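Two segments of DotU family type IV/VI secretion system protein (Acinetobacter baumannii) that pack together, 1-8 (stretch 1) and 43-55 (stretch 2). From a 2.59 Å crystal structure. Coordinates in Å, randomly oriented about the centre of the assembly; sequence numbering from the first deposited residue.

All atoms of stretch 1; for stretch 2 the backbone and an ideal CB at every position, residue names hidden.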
# COMPACT_ATOMS: atom_id res chain seq x y z
N ALA A 1 7.08 9.66 -18.10
CA ALA A 1 7.32 8.22 -18.20
C ALA A 1 7.59 7.59 -16.84
O ALA A 1 7.50 6.37 -16.67
CB ALA A 1 8.48 7.94 -19.13
N ILE A 2 7.97 8.42 -15.87
CA ILE A 2 8.09 7.96 -14.50
C ILE A 2 6.69 7.79 -13.92
O ILE A 2 5.81 8.64 -14.12
CB ILE A 2 8.94 8.94 -13.67
CG1 ILE A 2 10.41 8.84 -14.08
CG2 ILE A 2 8.77 8.69 -12.17
CD1 ILE A 2 11.06 7.54 -13.65
N ASN A 3 6.48 6.69 -13.20
CA ASN A 3 5.18 6.29 -12.70
C ASN A 3 5.17 6.41 -11.17
O ASN A 3 6.21 6.53 -10.53
CB ASN A 3 4.88 4.86 -13.19
CG ASN A 3 3.62 4.23 -12.60
OD1 ASN A 3 2.65 4.92 -12.24
ND2 ASN A 3 3.62 2.90 -12.54
N LEU A 4 3.96 6.37 -10.59
CA LEU A 4 3.83 6.42 -9.14
C LEU A 4 4.35 5.14 -8.50
O LEU A 4 4.78 5.16 -7.34
CB LEU A 4 2.37 6.67 -8.75
CG LEU A 4 1.76 8.09 -8.84
CD1 LEU A 4 0.36 8.08 -8.25
CD2 LEU A 4 2.61 9.15 -8.16
N ILE A 5 4.30 4.03 -9.23
CA ILE A 5 4.93 2.79 -8.77
C ILE A 5 6.44 2.97 -8.68
O ILE A 5 7.08 2.46 -7.76
CB ILE A 5 4.55 1.62 -9.71
CG1 ILE A 5 3.11 1.19 -9.49
CG2 ILE A 5 5.45 0.43 -9.50
CD1 ILE A 5 2.95 0.55 -8.13
N ASP A 6 7.04 3.71 -9.63
CA ASP A 6 8.48 3.94 -9.63
C ASP A 6 8.94 4.90 -8.52
O ASP A 6 10.06 4.75 -8.00
CB ASP A 6 8.95 4.45 -11.00
CG ASP A 6 8.64 3.47 -12.14
OD1 ASP A 6 8.77 2.23 -11.94
OD2 ASP A 6 8.32 3.93 -13.26
N LEU A 7 8.09 5.87 -8.13
CA LEU A 7 8.47 6.75 -7.02
C LEU A 7 8.39 6.03 -5.68
O LEU A 7 9.17 6.35 -4.77
CB LEU A 7 7.56 7.99 -7.00
CG LEU A 7 7.54 8.92 -8.20
CD1 LEU A 7 6.45 9.96 -7.99
CD2 LEU A 7 8.89 9.62 -8.34
N LEU A 8 7.51 5.04 -5.56
CA LEU A 8 7.40 4.18 -4.39
C LEU A 8 8.32 2.97 -4.47
O LEU A 8 8.20 2.05 -3.64
CB LEU A 8 5.95 3.71 -4.24
CG LEU A 8 4.89 4.72 -3.86
CD1 LEU A 8 3.54 4.07 -4.10
CD2 LEU A 8 5.08 5.10 -2.40
N UNK A 43 6.91 14.98 -2.04
CA UNK A 43 7.71 16.04 -2.66
C UNK A 43 8.05 15.74 -4.12
O UNK A 43 7.98 16.64 -4.97
CB UNK A 43 9.00 16.25 -1.87
N UNK A 44 8.44 14.50 -4.43
CA UNK A 44 8.80 14.16 -5.80
C UNK A 44 7.58 14.03 -6.69
O UNK A 44 7.61 14.45 -7.86
CB UNK A 44 9.60 12.86 -5.83
N UNK A 45 6.49 13.45 -6.18
CA UNK A 45 5.28 13.32 -6.98
C UNK A 45 4.61 14.67 -7.20
O UNK A 45 4.03 14.91 -8.27
CB UNK A 45 4.30 12.35 -6.31
N UNK A 46 4.69 15.58 -6.21
CA UNK A 46 4.15 16.92 -6.38
C UNK A 46 4.93 17.70 -7.43
O UNK A 46 4.30 18.38 -8.26
CB UNK A 46 4.16 17.67 -5.05
N UNK A 47 6.26 17.55 -7.49
CA UNK A 47 7.05 18.28 -8.50
C UNK A 47 6.89 17.73 -9.88
O UNK A 47 7.20 18.43 -10.85
CB UNK A 47 8.54 18.26 -8.13
N UNK A 48 6.54 16.46 -9.98
CA UNK A 48 6.25 15.88 -11.28
C UNK A 48 4.81 16.09 -11.66
O UNK A 48 4.37 15.59 -12.70
CB UNK A 48 6.58 14.39 -11.29
N UNK A 49 4.06 16.83 -10.84
CA UNK A 49 2.78 17.42 -11.17
C UNK A 49 1.66 16.39 -11.15
O UNK A 49 0.65 16.57 -11.83
CB UNK A 49 2.85 18.09 -12.54
N UNK A 50 1.81 15.30 -10.38
CA UNK A 50 0.67 14.42 -10.16
C UNK A 50 -0.35 15.13 -9.28
O UNK A 50 0.01 15.92 -8.40
CB UNK A 50 1.11 13.10 -9.52
N UNK A 51 -1.62 14.83 -9.51
CA UNK A 51 -2.69 15.48 -8.77
C UNK A 51 -2.60 15.11 -7.29
O UNK A 51 -2.10 14.04 -6.93
CB UNK A 51 -4.05 15.09 -9.34
N UNK A 52 -3.12 16.01 -6.45
CA UNK A 52 -3.11 15.81 -5.00
C UNK A 52 -3.86 14.55 -4.60
O UNK A 52 -3.51 13.93 -3.59
CB UNK A 52 -3.72 17.02 -4.29
N UNK A 53 -4.90 14.16 -5.35
CA UNK A 53 -5.61 12.93 -4.98
C UNK A 53 -4.79 11.69 -5.32
O UNK A 53 -4.80 10.72 -4.55
CB UNK A 53 -6.97 12.87 -5.69
N UNK A 54 -4.06 11.71 -6.45
CA UNK A 54 -3.19 10.57 -6.78
C UNK A 54 -2.12 10.38 -5.71
O UNK A 54 -1.91 9.26 -5.24
CB UNK A 54 -2.53 10.77 -8.15
N UNK A 55 -1.48 11.47 -5.29
CA UNK A 55 -0.46 11.39 -4.24
C UNK A 55 -1.07 10.86 -2.95
O UNK A 55 -0.53 9.96 -2.29
CB UNK A 55 0.18 12.76 -4.00

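Positions 43, 46 and 47 are helical, and their ideal CB atoms have nothing of stretch 1 within 5.5 Å. Many helix-compatible residues would do. They are Q43, K46 and K47.

Position 44 points its CB toward stretch 1, 4.2 Å from L7 CD2. The backbone oxygen of L7 lies beyond, at the end of its helix. An apolar chain could cover the leucine; a longer polar one could reach towards that acceptor, directly or through water. The residue is Q44. Its OE1 comes within 3.6 Å of L7 CD2. A water donates to both L7 O and Q44 OE1, at 2.8 Å from each, and bridges the stretches.

Position 45 is tight. Its ideal CB already sits 3.6 Å from L7 CD1 and 4.1 Å from L4 CD2, so a small apolar residue suits best. It is A45. Its CB touches L7 CD1 at 3.6 Å and L4 CD2 at 4.0 Å.

Position 48 points toward stretch 1, but no atom of stretch 1 lies within 5.5 Å of its CB. A medium or long apolar chain could cross the gap to I2 and L7. L48 does so: its CD1 lies 3.9 Å from I2 CG2 and 4.1 Å from L7 CD2.

Position 49 has positive phi (77°), which favours glycine, though asparagine and other residues are possible. It is Q49, in a Schellman motif that ends the helix; it makes no contact with stretch 1.

Position 50 is extended, with its CB toward stretch 1 and 4.4 Å from L4 CD2. Between I2, L4 and L7 there is room for a large apolar or aromatic side chain. F50 fills it. L4 CD2 lies over one ring face, 3.6 Å from the F50 ring centroid and 9° off the normal, a CH-pi contact. I2 O approaches the ring edge, 3.7 Å from F50 CZ. L7 CD1 is 4.2 Å from F50 CE2.

Position 51 precedes a helix, where serine, threonine, aspartate or asparagine could cap. S51 does: its OG accepts from the backbone N of 54 at 3.2 Å.

Positions 52 and 53 lie out of reach, in the first turn of that helix. Stretch 1 makes no demand, so many helix-compatible residues would do. They are A52 and D53.

Position 54 places its CB 4.0 Å from L4 CD1. Several side chains could rest their inner carbons there. In D54 the CB packs 3.9 Å from L4 CD1, while OD1 is hydrogen-bonded elsewhere in the structure.

Position 55 points sideways, so stretch 1 leaves the choice open. It is I55, which makes no contact with stretch 1 within 4.5 Å.

Stretch 2 (43-55) QQAKKLQFSADDI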
# COMPACT_ATOMS: atom_id res chain seq x y z
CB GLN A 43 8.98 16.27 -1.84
CG GLN A 43 10.23 16.58 -2.65
CD GLN A 43 11.51 16.39 -1.86
OE1 GLN A 43 11.52 15.73 -0.82
NE2 GLN A 43 12.59 16.98 -2.37
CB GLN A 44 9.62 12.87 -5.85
CG GLN A 44 11.01 12.96 -5.25
CD GLN A 44 11.81 11.71 -5.52
OE1 GLN A 44 11.25 10.67 -5.89
NE2 GLN A 44 13.14 11.80 -5.37
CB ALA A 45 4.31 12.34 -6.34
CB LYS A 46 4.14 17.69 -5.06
CG LYS A 46 3.41 17.05 -3.90
CD LYS A 46 3.02 18.15 -2.89
CE LYS A 46 4.23 19.06 -2.55
NZ LYS A 46 3.72 20.38 -2.00
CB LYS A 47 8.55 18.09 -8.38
CG LYS A 47 9.50 18.99 -7.76
CD LYS A 47 10.33 18.24 -6.90
CE LYS A 47 11.46 19.13 -6.84
NZ LYS A 47 12.46 18.53 -5.98
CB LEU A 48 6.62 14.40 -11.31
CG LEU A 48 8.11 14.01 -11.23
CD1 LEU A 48 8.29 12.48 -11.20
CD2 LEU A 48 8.92 14.63 -12.38
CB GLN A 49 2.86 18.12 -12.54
CG GLN A 49 4.13 19.00 -12.71
CD GLN A 49 3.88 20.46 -13.01
OE1 GLN A 49 2.76 20.94 -12.90
NE2 GLN A 49 4.94 21.17 -13.38
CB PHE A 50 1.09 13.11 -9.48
CG PHE A 50 1.96 12.20 -10.30
CD1 PHE A 50 1.40 11.14 -11.00
CD2 PHE A 50 3.33 12.38 -10.36
CE1 PHE A 50 2.18 10.29 -11.76
CE2 PHE A 50 4.13 11.53 -11.10
CZ PHE A 50 3.55 10.49 -11.80
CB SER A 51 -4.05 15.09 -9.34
OG SER A 51 -4.51 13.88 -8.76
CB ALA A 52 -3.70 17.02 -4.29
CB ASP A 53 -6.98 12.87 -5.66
CG ASP A 53 -7.77 14.13 -5.49
OD1 ASP A 53 -8.54 14.23 -4.50
OD2 ASP A 53 -7.66 15.03 -6.35
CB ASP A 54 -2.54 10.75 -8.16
CG ASP A 54 -3.48 10.41 -9.33
OD1 ASP A 54 -4.68 10.13 -9.09
OD2 ASP A 54 -3.00 10.39 -10.50
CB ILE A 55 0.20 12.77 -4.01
CG1 ILE A 55 1.08 13.21 -5.19
CG2 ILE A 55 1.01 12.78 -2.69
CD1 ILE A 55 1.15 14.73 -5.33
O HOH W 1 10.03 8.90 -4.13
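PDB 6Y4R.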